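Local coordinates for protein choline dehydrogenase and related flavoproteins (PDB 3Q9T) that oxidises formate using a bound 8-formyl-FAD, as a member of the glucose-methanol-choline oxidoreductase family, at residues N97-V102 against G206-S211; T134-P139 against T202-Q207; E393-C398 against D551-N556. All blocks are in the same frame, centred on the assembly; numbering follows the deposited sequence.

In the fold
Interactions 1 and 2 have centres about 10 Å apart and share G206 and Q207; both end on the hairpin of strands 195-204 and 207-208, whose turn they share. The joint between them is strand pairing: F99 O of interaction 1 lies 2.7 Å from T202 N of interaction 2, a probable hydrogen bond. Interaction 3 comes from a later part of the chain, its centre about 12 Å from that of interaction 1 and about 18 Å from that of interaction 2. Interactions 1 and 3 both hold the flavin, and Q555 ties them together, with its NE2 2.8 Å from T100 O. Interaction 2 stands at the surface, with the side chain of Y204 about 12 Å from that of Q555.

Interaction 1 (N97-V102 against G206-S211); sequences NYFTWV and GQRSGS. With FAY ([(2R,3S,4R,5R)-5-(6-amino-9H-purin-9-yl)-3,4-dihydroxytetrahydrofuran-2-yl]methyl (2R,3S,4S)-5-(8-formyl-7-methyl-2,4-dioxo-3,4-dihydrobenzo[g]pteridin-10(2H)-yl)-2,3,4-trihydroxypentyl dihydrogen diphosphate), chain D.
The guanidinium of R208 has F99 CE1 over the centre of one face, 3.2 Å above its plane, and the backbone carbonyl of N97 at its edge. F99 in turn has N97 O over the middle of one ring face and the CG methylene of R208 at its rim; ring and guanidinium planes are tilted by 30°. The end nitrogens NH1 and NH2 of R208 both donate to N97 O, each at 3.1 Å. NH2 lies in the carbonyl plane, whereas NH1 sits above it and also makes a weak bond to N97 OD1. Arginine suits this place because its planar, many-donor head can fix a loop carbonyl while lying against a ring. The loop is further shaped by an Asx turn, N97 OD1 accepting from F99 N at 3.1 Å. That leaves the other branch of the amide for the cofactor: N97 ND2 donates to the ribityl O2' of FAY at 3.0 Å, and to Q555. On the flavin, Y98 lays a ring face over C6, and T100 O accepts a hydrogen bond from flavin N3 at 3.0 Å. R208 NE donates to I49 O, and strands 100-101 and 207-208 both pair antiparallel with strand 195-204.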
# COMPACT_ATOMS: atom_id res chain seq x y z
N ASN A 97 -18.21 -16.07 2.82
CA ASN A 97 -18.66 -15.09 1.82
C ASN A 97 -19.95 -14.38 2.20
O ASN A 97 -20.50 -14.63 3.27
CB ASN A 97 -18.70 -15.70 0.40
CG ASN A 97 -19.93 -16.60 0.15
OD1 ASN A 97 -20.88 -16.62 0.93
ND2 ASN A 97 -19.90 -17.34 -0.96
N TYR A 98 -20.41 -13.46 1.34
CA TYR A 98 -21.59 -12.64 1.68
C TYR A 98 -22.88 -13.05 0.93
O TYR A 98 -23.76 -12.23 0.63
CB TYR A 98 -21.27 -11.13 1.59
CG TYR A 98 -19.99 -10.81 2.34
CD1 TYR A 98 -19.04 -9.94 1.81
CD2 TYR A 98 -19.72 -11.42 3.58
CE1 TYR A 98 -17.86 -9.68 2.49
CE2 TYR A 98 -18.53 -11.17 4.26
CZ TYR A 98 -17.60 -10.29 3.70
OH TYR A 98 -16.42 -10.04 4.35
N PHE A 99 -22.94 -14.34 0.61
CA PHE A 99 -24.20 -15.06 0.40
C PHE A 99 -24.90 -14.89 -0.93
O PHE A 99 -25.61 -15.79 -1.36
CB PHE A 99 -25.18 -14.75 1.54
CG PHE A 99 -24.58 -14.85 2.88
CD1 PHE A 99 -24.27 -16.09 3.43
CD2 PHE A 99 -24.30 -13.71 3.61
CE1 PHE A 99 -23.71 -16.19 4.71
CE2 PHE A 99 -23.73 -13.80 4.88
CZ PHE A 99 -23.43 -15.05 5.42
N THR A 100 -24.74 -13.73 -1.57
CA THR A 100 -25.47 -13.43 -2.79
C THR A 100 -25.33 -14.54 -3.83
O THR A 100 -24.24 -15.09 -4.04
CB THR A 100 -25.10 -12.09 -3.42
OG1 THR A 100 -24.90 -11.11 -2.39
CG2 THR A 100 -26.23 -11.62 -4.33
N TRP A 101 -26.45 -14.87 -4.46
CA TRP A 101 -26.51 -15.97 -5.41
C TRP A 101 -27.11 -15.44 -6.69
O TRP A 101 -28.32 -15.20 -6.76
CB TRP A 101 -27.39 -17.08 -4.85
CG TRP A 101 -27.53 -18.29 -5.73
CD1 TRP A 101 -28.50 -18.51 -6.66
CD2 TRP A 101 -26.70 -19.47 -5.72
NE1 TRP A 101 -28.33 -19.75 -7.23
CE2 TRP A 101 -27.23 -20.36 -6.68
CE3 TRP A 101 -25.57 -19.85 -4.99
CZ2 TRP A 101 -26.67 -21.60 -6.94
CZ3 TRP A 101 -25.00 -21.09 -5.25
CH2 TRP A 101 -25.55 -21.95 -6.22
N VAL A 102 -26.25 -15.28 -7.69
CA VAL A 102 -26.61 -14.61 -8.92
C VAL A 102 -25.67 -15.11 -10.02
O VAL A 102 -24.47 -15.15 -9.84
CB VAL A 102 -26.53 -13.06 -8.73
CG1 VAL A 102 -25.16 -12.67 -8.16
CG2 VAL A 102 -26.83 -12.32 -10.02
N GLY A 206 -32.03 -18.56 8.43
CA GLY A 206 -30.97 -17.87 9.16
C GLY A 206 -29.70 -18.68 9.40
O GLY A 206 -28.93 -18.41 10.31
N GLN A 207 -29.47 -19.68 8.57
CA GLN A 207 -28.24 -20.44 8.64
C GLN A 207 -27.51 -20.31 7.31
O GLN A 207 -28.15 -20.31 6.26
CB GLN A 207 -28.52 -21.92 8.95
CG GLN A 207 -29.02 -22.19 10.37
CD GLN A 207 -28.00 -22.93 11.22
OE1 GLN A 207 -27.83 -22.63 12.41
NE2 GLN A 207 -27.33 -23.91 10.61
N ARG A 208 -26.19 -20.21 7.35
CA ARG A 208 -25.39 -20.19 6.13
C ARG A 208 -25.44 -21.53 5.39
O ARG A 208 -25.37 -22.58 6.00
CB ARG A 208 -23.93 -19.86 6.43
CG ARG A 208 -23.04 -19.92 5.19
CD ARG A 208 -21.54 -19.88 5.55
NE ARG A 208 -21.12 -18.57 6.05
CZ ARG A 208 -20.81 -17.53 5.28
NH1 ARG A 208 -20.88 -17.63 3.95
NH2 ARG A 208 -20.41 -16.39 5.83
N SER A 209 -25.52 -21.47 4.07
CA SER A 209 -25.44 -22.66 3.22
C SER A 209 -24.08 -22.70 2.54
O SER A 209 -23.88 -22.06 1.50
CB SER A 209 -26.53 -22.63 2.15
OG SER A 209 -27.81 -22.41 2.71
N GLY A 210 -23.15 -23.45 3.13
CA GLY A 210 -21.82 -23.63 2.58
C GLY A 210 -21.64 -24.94 1.82
O GLY A 210 -22.46 -25.86 1.94
N SER A 211 -20.57 -25.02 1.04
CA SER A 211 -20.30 -26.19 0.21
C SER A 211 -20.05 -27.46 1.05
O SER A 211 -20.14 -28.58 0.53
CB SER A 211 -19.13 -25.91 -0.75
OG SER A 211 -17.86 -26.03 -0.10
P FAY D . -13.37 -21.73 -5.00
N1 FAY D . -19.41 -14.64 -4.33
C2 FAY D . -20.80 -14.54 -4.38
O2 FAY D . -21.42 -15.13 -5.26
N3 FAY D . -21.50 -14.21 -3.25
C4 FAY D . -20.88 -13.45 -2.29
O4 FAY D . -21.57 -12.57 -1.73
N5 FAY D . -18.84 -12.79 -1.26
C6 FAY D . -16.94 -12.54 0.11
C7 FAY D . -15.65 -12.88 0.47
C8 FAY D . -14.93 -13.79 -0.31
O8 FAY D . -13.07 -15.21 -0.34
C9 FAY D . -15.58 -14.44 -1.37
PA FAY D . -12.32 -21.70 -2.37
C1' FAY D . -16.74 -15.61 -3.81
C10 FAY D . -18.72 -14.11 -3.26
N10 FAY D . -17.42 -14.52 -2.97
N1A FAY D . -3.34 -26.86 1.14
O1A FAY D . -11.50 -20.67 -1.66
C1B FAY D . -8.13 -24.85 0.34
O1P FAY D . -13.86 -23.16 -4.92
C2' FAY D . -17.14 -17.03 -3.34
O2' FAY D . -17.08 -17.05 -1.96
C2A FAY D . -4.56 -27.39 1.53
O2A FAY D . -13.77 -21.69 -1.98
C2B FAY D . -8.72 -23.61 0.99
O2B FAY D . -8.64 -23.62 2.40
O2P FAY D . -12.80 -21.43 -6.37
C3' FAY D . -16.45 -18.32 -3.89
O3' FAY D . -16.20 -19.35 -2.93
N3A FAY D . -5.74 -26.73 1.24
C3B FAY D . -10.16 -23.69 0.52
O3B FAY D . -10.86 -24.57 1.37
O3P FAY D . -12.18 -21.50 -3.94
C4' FAY D . -15.16 -18.10 -4.65
O4' FAY D . -15.44 -17.08 -5.59
C4A FAY D . -5.70 -25.55 0.57
C4B FAY D . -10.06 -24.37 -0.82
O4B FAY D . -8.76 -24.93 -0.91
C4X FAY D . -19.48 -13.40 -2.30
C5' FAY D . -14.68 -19.41 -5.32
O5' FAY D . -14.51 -20.62 -4.58
C5A FAY D . -4.49 -25.00 0.16
C5B FAY D . -10.31 -23.39 -1.95
O5B FAY D . -11.70 -23.16 -2.02
C5X FAY D . -17.49 -13.02 -1.07
C6A FAY D . -3.30 -25.66 0.45
N6A FAY D . -2.12 -25.08 0.15
N7A FAY D . -4.75 -23.85 -0.48
C7M FAY D . -15.00 -12.10 1.59
C8A FAY D . -6.09 -23.65 -0.51
C8M FAY D . -13.74 -14.42 0.29
C9A FAY D . -16.84 -14.03 -1.80
N9A FAY D . -6.68 -24.69 0.14

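Interaction 2 (T134-P139 against T202-Q207); sequences TYHDDP and TIYRGQ
H136 and Y204 face each other with their CA atoms 8.0 Å apart, H136 from strand 133-136 and Y204 from the point where strand 195-204 enters a type I' turn running to Q207. No backbone bond joins the two segments; strand 155-159 pairs with both of their strands, and the contact is made by side chains reaching across. The imidazole of H136 and the phenol of Y204 form a face-to-face stack, ring centroids 3.6 Å apart and planes 14° from parallel. It is offset on the histidine side: the phenol carbon CZ lies toward the rim of the imidazole, while H136 CD2 sits over the centre of the tyrosine ring. Y204 CG is anti to its backbone N (chi1 -174°), which carries the phenol out from the strand end toward H136. The opposite face of the phenol has the aliphatic CG of R205 above it at 4.1 Å, so the ring lies between an imidazole and a methylene. At the end of the phenol, D138 brings its carboxylate in steeply, 67° from the ring plane, and OD1 takes a weak hydrogen bond from Y204 OH at 3.1 Å. The same hydroxyl lies 3.0 Å from D138 OD2 and 3.1 Å from H136 ND1. Y204 and Q207 exchange both backbone bonds, making a two-residue β-hairpin whose type I' turn needs positive phi at R205 and G206, easy for glycine; both donate their amides to the carboxylate of E161. Tyrosine suits this place because it offers a flat face for stacking and a hydroxyl for polar groups. The nearby carboxylate would tend to favour a protonated imidazole at H136, although D138 is exposed and solvent probably weakens the effect.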
# COMPACT_ATOMS: atom_id res chain seq x y z
N THR A 134 -31.34 -25.92 -3.74
CA THR A 134 -32.76 -26.12 -3.57
C THR A 134 -33.38 -24.78 -3.16
O THR A 134 -33.12 -24.29 -2.05
CB THR A 134 -33.09 -27.17 -2.51
OG1 THR A 134 -32.64 -28.45 -2.96
CG2 THR A 134 -34.60 -27.23 -2.29
N TYR A 135 -34.16 -24.20 -4.06
CA TYR A 135 -34.87 -22.93 -3.82
C TYR A 135 -36.03 -23.05 -2.84
O TYR A 135 -36.86 -23.98 -2.94
CB TYR A 135 -35.41 -22.41 -5.16
CG TYR A 135 -36.18 -21.11 -5.12
CD1 TYR A 135 -35.52 -19.88 -5.05
CD2 TYR A 135 -37.58 -21.10 -5.20
CE1 TYR A 135 -36.23 -18.67 -5.04
CE2 TYR A 135 -38.30 -19.89 -5.19
CZ TYR A 135 -37.62 -18.68 -5.12
OH TYR A 135 -38.31 -17.48 -5.11
N HIS A 136 -36.12 -22.09 -1.91
CA HIS A 136 -37.29 -21.90 -1.05
C HIS A 136 -37.89 -20.49 -1.17
O HIS A 136 -37.16 -19.52 -1.38
CB HIS A 136 -36.94 -22.13 0.41
CG HIS A 136 -36.28 -23.44 0.68
ND1 HIS A 136 -36.97 -24.55 1.12
CD2 HIS A 136 -34.98 -23.82 0.59
CE1 HIS A 136 -36.13 -25.55 1.28
NE2 HIS A 136 -34.91 -25.14 0.97
N ASP A 137 -39.21 -20.39 -1.00
CA ASP A 137 -39.92 -19.12 -0.88
C ASP A 137 -41.02 -19.32 0.15
O ASP A 137 -42.20 -19.29 -0.19
CB ASP A 137 -40.49 -18.70 -2.25
CG ASP A 137 -41.18 -17.32 -2.24
OD1 ASP A 137 -41.27 -16.65 -1.18
OD2 ASP A 137 -41.65 -16.91 -3.32
N ASP A 138 -40.63 -19.56 1.40
CA ASP A 138 -41.60 -19.79 2.48
C ASP A 138 -42.67 -18.69 2.60
O ASP A 138 -43.86 -19.00 2.62
CB ASP A 138 -40.92 -19.98 3.85
CG ASP A 138 -40.06 -21.24 3.93
OD1 ASP A 138 -40.13 -22.07 3.01
OD2 ASP A 138 -39.29 -21.40 4.92
N PRO A 139 -42.26 -17.42 2.69
CA PRO A 139 -43.29 -16.37 2.84
C PRO A 139 -44.07 -16.13 1.55
O PRO A 139 -44.88 -15.22 1.50
CB PRO A 139 -42.48 -15.12 3.22
CG PRO A 139 -41.12 -15.36 2.62
CD PRO A 139 -40.89 -16.86 2.75
N THR A 202 -27.34 -17.63 -0.29
CA THR A 202 -27.02 -18.93 0.30
C THR A 202 -27.27 -18.87 1.80
O THR A 202 -26.39 -19.16 2.63
CB THR A 202 -25.59 -19.40 -0.03
OG1 THR A 202 -24.67 -18.32 0.18
CG2 THR A 202 -25.51 -19.89 -1.49
N ILE A 203 -28.50 -18.46 2.14
CA ILE A 203 -28.99 -18.44 3.51
C ILE A 203 -30.40 -19.05 3.54
O ILE A 203 -31.20 -18.83 2.62
CB ILE A 203 -29.05 -17.00 4.06
CG1 ILE A 203 -27.64 -16.37 4.04
CG2 ILE A 203 -29.65 -16.98 5.45
CD1 ILE A 203 -27.60 -14.88 4.30
N TYR A 204 -30.70 -19.84 4.56
CA TYR A 204 -32.04 -20.38 4.74
C TYR A 204 -32.30 -20.64 6.20
O TYR A 204 -31.45 -21.22 6.90
CB TYR A 204 -32.25 -21.65 3.91
CG TYR A 204 -33.67 -22.18 3.94
CD1 TYR A 204 -34.74 -21.37 3.59
CD2 TYR A 204 -33.94 -23.50 4.30
CE1 TYR A 204 -36.04 -21.84 3.61
CE2 TYR A 204 -35.24 -23.99 4.33
CZ TYR A 204 -36.28 -23.15 3.98
OH TYR A 204 -37.57 -23.62 3.99
N ARG A 205 -33.46 -20.20 6.67
CA ARG A 205 -33.77 -20.21 8.09
C ARG A 205 -32.57 -19.70 8.87
O ARG A 205 -32.13 -20.34 9.82
CB ARG A 205 -34.13 -21.62 8.54
CG ARG A 205 -35.50 -22.09 8.08
CD ARG A 205 -35.69 -23.56 8.39
NE ARG A 205 -36.95 -23.84 9.08
CZ ARG A 205 -37.10 -23.88 10.40
NH1 ARG A 205 -36.07 -23.65 11.21
NH2 ARG A 205 -38.29 -24.15 10.92
N GLY A 206 -32.03 -18.56 8.43
CA GLY A 206 -30.97 -17.87 9.16
C GLY A 206 -29.70 -18.68 9.40
O GLY A 206 -28.93 -18.41 10.31
N GLN A 207 -29.47 -19.68 8.57
CA GLN A 207 -28.24 -20.44 8.64
C GLN A 207 -27.51 -20.31 7.31
O GLN A 207 -28.15 -20.31 6.26
CB GLN A 207 -28.52 -21.92 8.95
CG GLN A 207 -29.02 -22.19 10.37
CD GLN A 207 -28.00 -22.93 11.22
OE1 GLN A 207 -27.83 -22.63 12.41
NE2 GLN A 207 -27.33 -23.91 10.61

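Interaction 3 (E393-C398 against D551-N556); sequences ELDFVC and DCRIQN. With FAY ([(2R,3S,4R,5R)-5-(6-amino-9H-purin-9-yl)-3,4-dihydroxytetrahydrofuran-2-yl]methyl (2R,3S,4S)-5-(8-formyl-7-methyl-2,4-dioxo-3,4-dihydrobenzo[g]pteridin-10(2H)-yl)-2,3,4-trihydroxypentyl dihydrogen diphosphate), chain D.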
# COMPACT_ATOMS: atom_id res chain seq x y z
N GLU A 393 -22.73 -3.88 -10.50
CA GLU A 393 -23.60 -4.42 -9.46
C GLU A 393 -23.51 -3.43 -8.32
O GLU A 393 -22.41 -3.13 -7.82
CB GLU A 393 -23.17 -5.81 -8.98
CG GLU A 393 -23.81 -6.19 -7.64
CD GLU A 393 -23.64 -7.67 -7.26
OE1 GLU A 393 -23.99 -8.03 -6.11
OE2 GLU A 393 -23.18 -8.47 -8.09
N LEU A 394 -24.66 -2.88 -7.94
CA LEU A 394 -24.74 -1.97 -6.81
C LEU A 394 -25.39 -2.67 -5.62
O LEU A 394 -26.59 -2.94 -5.61
CB LEU A 394 -25.55 -0.74 -7.19
CG LEU A 394 -24.97 -0.01 -8.39
CD1 LEU A 394 -25.85 1.19 -8.80
CD2 LEU A 394 -23.53 0.41 -8.06
N ASP A 395 -24.57 -2.98 -4.62
CA ASP A 395 -25.04 -3.61 -3.41
C ASP A 395 -25.34 -2.58 -2.36
O ASP A 395 -24.47 -1.80 -1.97
CB ASP A 395 -24.00 -4.60 -2.87
CG ASP A 395 -23.61 -5.63 -3.91
OD1 ASP A 395 -24.53 -6.21 -4.55
OD2 ASP A 395 -22.39 -5.82 -4.10
N PHE A 396 -26.59 -2.58 -1.89
CA PHE A 396 -27.01 -1.66 -0.87
C PHE A 396 -27.06 -2.33 0.48
O PHE A 396 -28.11 -2.82 0.90
CB PHE A 396 -28.36 -1.06 -1.26
CG PHE A 396 -28.33 -0.38 -2.59
CD1 PHE A 396 -27.86 0.91 -2.70
CD2 PHE A 396 -28.74 -1.04 -3.73
CE1 PHE A 396 -27.80 1.55 -3.93
CE2 PHE A 396 -28.69 -0.42 -4.97
CZ PHE A 396 -28.22 0.87 -5.07
N VAL A 397 -25.92 -2.36 1.16
CA VAL A 397 -25.81 -3.05 2.45
C VAL A 397 -26.40 -2.12 3.51
O VAL A 397 -26.00 -0.96 3.60
CB VAL A 397 -24.35 -3.37 2.79
CG1 VAL A 397 -24.24 -4.12 4.09
CG2 VAL A 397 -23.72 -4.18 1.67
N CYS A 398 -27.35 -2.62 4.28
CA CYS A 398 -28.10 -1.75 5.20
C CYS A 398 -27.47 -1.63 6.57
O CYS A 398 -28.16 -1.73 7.58
CB CYS A 398 -29.57 -2.19 5.32
SG CYS A 398 -29.81 -3.90 5.81
N ASP A 551 -20.90 -11.19 -14.60
CA ASP A 551 -21.25 -9.77 -14.44
C ASP A 551 -21.81 -9.45 -13.04
O ASP A 551 -22.71 -8.63 -12.88
CB ASP A 551 -22.27 -9.37 -15.51
CG ASP A 551 -22.00 -10.06 -16.85
OD1 ASP A 551 -21.43 -9.42 -17.76
OD2 ASP A 551 -22.34 -11.25 -16.99
N CYS A 552 -21.25 -10.09 -12.02
CA CYS A 552 -21.89 -10.07 -10.72
C CYS A 552 -21.07 -10.94 -9.79
O CYS A 552 -20.11 -11.57 -10.23
CB CYS A 552 -23.27 -10.67 -10.85
SG CYS A 552 -23.22 -12.31 -11.61
N ARG A 553 -21.47 -10.95 -8.52
CA ARG A 553 -20.90 -11.85 -7.51
C ARG A 553 -20.91 -13.31 -8.01
O ARG A 553 -21.91 -13.80 -8.51
CB ARG A 553 -21.69 -11.71 -6.21
CG ARG A 553 -21.60 -10.30 -5.63
CD ARG A 553 -22.24 -10.18 -4.26
NE ARG A 553 -22.02 -8.86 -3.66
CZ ARG A 553 -22.11 -8.61 -2.36
NH1 ARG A 553 -22.43 -9.60 -1.53
NH2 ARG A 553 -21.90 -7.39 -1.88
N ILE A 554 -19.79 -14.00 -7.85
CA ILE A 554 -19.52 -15.15 -8.71
C ILE A 554 -19.74 -16.55 -8.15
O ILE A 554 -19.50 -17.51 -8.87
CB ILE A 554 -18.05 -15.09 -9.22
CG1 ILE A 554 -17.10 -15.28 -8.03
CG2 ILE A 554 -17.81 -13.76 -9.93
CD1 ILE A 554 -15.63 -15.46 -8.40
N GLN A 555 -20.18 -16.69 -6.90
CA GLN A 555 -20.25 -18.02 -6.30
C GLN A 555 -21.15 -18.98 -7.09
O GLN A 555 -20.86 -20.17 -7.15
CB GLN A 555 -20.64 -17.98 -4.80
CG GLN A 555 -22.14 -17.92 -4.51
CD GLN A 555 -22.47 -18.10 -3.01
OE1 GLN A 555 -21.91 -18.96 -2.33
NE2 GLN A 555 -23.38 -17.29 -2.51
N ASN A 556 -22.21 -18.47 -7.70
CA ASN A 556 -23.12 -19.30 -8.49
C ASN A 556 -22.36 -19.96 -9.65
O ASN A 556 -22.45 -21.18 -9.85
CB ASN A 556 -24.31 -18.46 -8.98
CG ASN A 556 -25.43 -19.29 -9.64
OD1 ASN A 556 -26.39 -18.71 -10.15
ND2 ASN A 556 -25.32 -20.62 -9.62
P FAY D . -13.37 -21.73 -5.00
N1 FAY D . -19.41 -14.64 -4.33
C2 FAY D . -20.80 -14.54 -4.38
O2 FAY D . -21.42 -15.13 -5.26
N3 FAY D . -21.50 -14.21 -3.25
C4 FAY D . -20.88 -13.45 -2.29
O4 FAY D . -21.57 -12.57 -1.73
N5 FAY D . -18.84 -12.79 -1.26
C6 FAY D . -16.94 -12.54 0.11
C7 FAY D . -15.65 -12.88 0.47
C8 FAY D . -14.93 -13.79 -0.31
O8 FAY D . -13.07 -15.21 -0.34
C9 FAY D . -15.58 -14.44 -1.37
PA FAY D . -12.32 -21.70 -2.37
C1' FAY D . -16.74 -15.61 -3.81
C10 FAY D . -18.72 -14.11 -3.26
N10 FAY D . -17.42 -14.52 -2.97
N1A FAY D . -3.34 -26.86 1.14
O1A FAY D . -11.50 -20.67 -1.66
C1B FAY D . -8.13 -24.85 0.34
O1P FAY D . -13.86 -23.16 -4.92
C2' FAY D . -17.14 -17.03 -3.34
O2' FAY D . -17.08 -17.05 -1.96
C2A FAY D . -4.56 -27.39 1.53
O2A FAY D . -13.77 -21.69 -1.98
C2B FAY D . -8.72 -23.61 0.99
O2B FAY D . -8.64 -23.62 2.40
O2P FAY D . -12.80 -21.43 -6.37
C3' FAY D . -16.45 -18.32 -3.89
O3' FAY D . -16.20 -19.35 -2.93
N3A FAY D . -5.74 -26.73 1.24
C3B FAY D . -10.16 -23.69 0.52
O3B FAY D . -10.86 -24.57 1.37
O3P FAY D . -12.18 -21.50 -3.94
C4' FAY D . -15.16 -18.10 -4.65
O4' FAY D . -15.44 -17.08 -5.59
C4A FAY D . -5.70 -25.55 0.57
C4B FAY D . -10.06 -24.37 -0.82
O4B FAY D . -8.76 -24.93 -0.91
C4X FAY D . -19.48 -13.40 -2.30
C5' FAY D . -14.68 -19.41 -5.32
O5' FAY D . -14.51 -20.62 -4.58
C5A FAY D . -4.49 -25.00 0.16
C5B FAY D . -10.31 -23.39 -1.95
O5B FAY D . -11.70 -23.16 -2.02
C5X FAY D . -17.49 -13.02 -1.07
C6A FAY D . -3.30 -25.66 0.45
N6A FAY D . -2.12 -25.08 0.15
N7A FAY D . -4.75 -23.85 -0.48
C7M FAY D . -15.00 -12.10 1.59
C8A FAY D . -6.09 -23.65 -0.51
C8M FAY D . -13.74 -14.42 0.29
C9A FAY D . -16.84 -14.03 -1.80
N9A FAY D . -6.68 -24.69 0.14
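D395 OD2 is gripped by two nitrogens of R553, NH2 at 2.8 Å and NE at 3.1 Å; both hydrogen bonds are weak, bent well away from linear, but they belong to a salt bridge. The two side chains come from opposite directions, and the oxygen arrives at the edge of the guanidinium, near its plane, with the carboxylate itself turned 77° away from that plane. E393 crosses R553 at about a right angle and holds it at two places. Its OE1 makes a salt bridge with R553 NE at 3.3 Å, and its OE2 accepts from R553 N at 3.0 Å on the syn side. A fully extended glutamate (chi1 163°) is long enough to reach that backbone amide as well as NE, whereas the shorter D395 meets the head group alone. The acids stand two residues apart on strand 392-397, so the alternation of the strand presents both to R553. This strand lies between strands 353-358 and 415-423 in the large mixed sheet of this GMC oxidoreductase. R553 also touches H510, which is consistent with the His-Arg pair of the catalytic site. The chain of R553, extended from CG to NE, carries NH1 to the flavin, where it donates to FAY O4 at 3.1 Å. At the other carbonyl of the pyrimidine ring, Q555 N, in the first turn of helix 555-572, donates to FAY O2 at 2.6 Å, where the helix start would probably help to polarise the flavin.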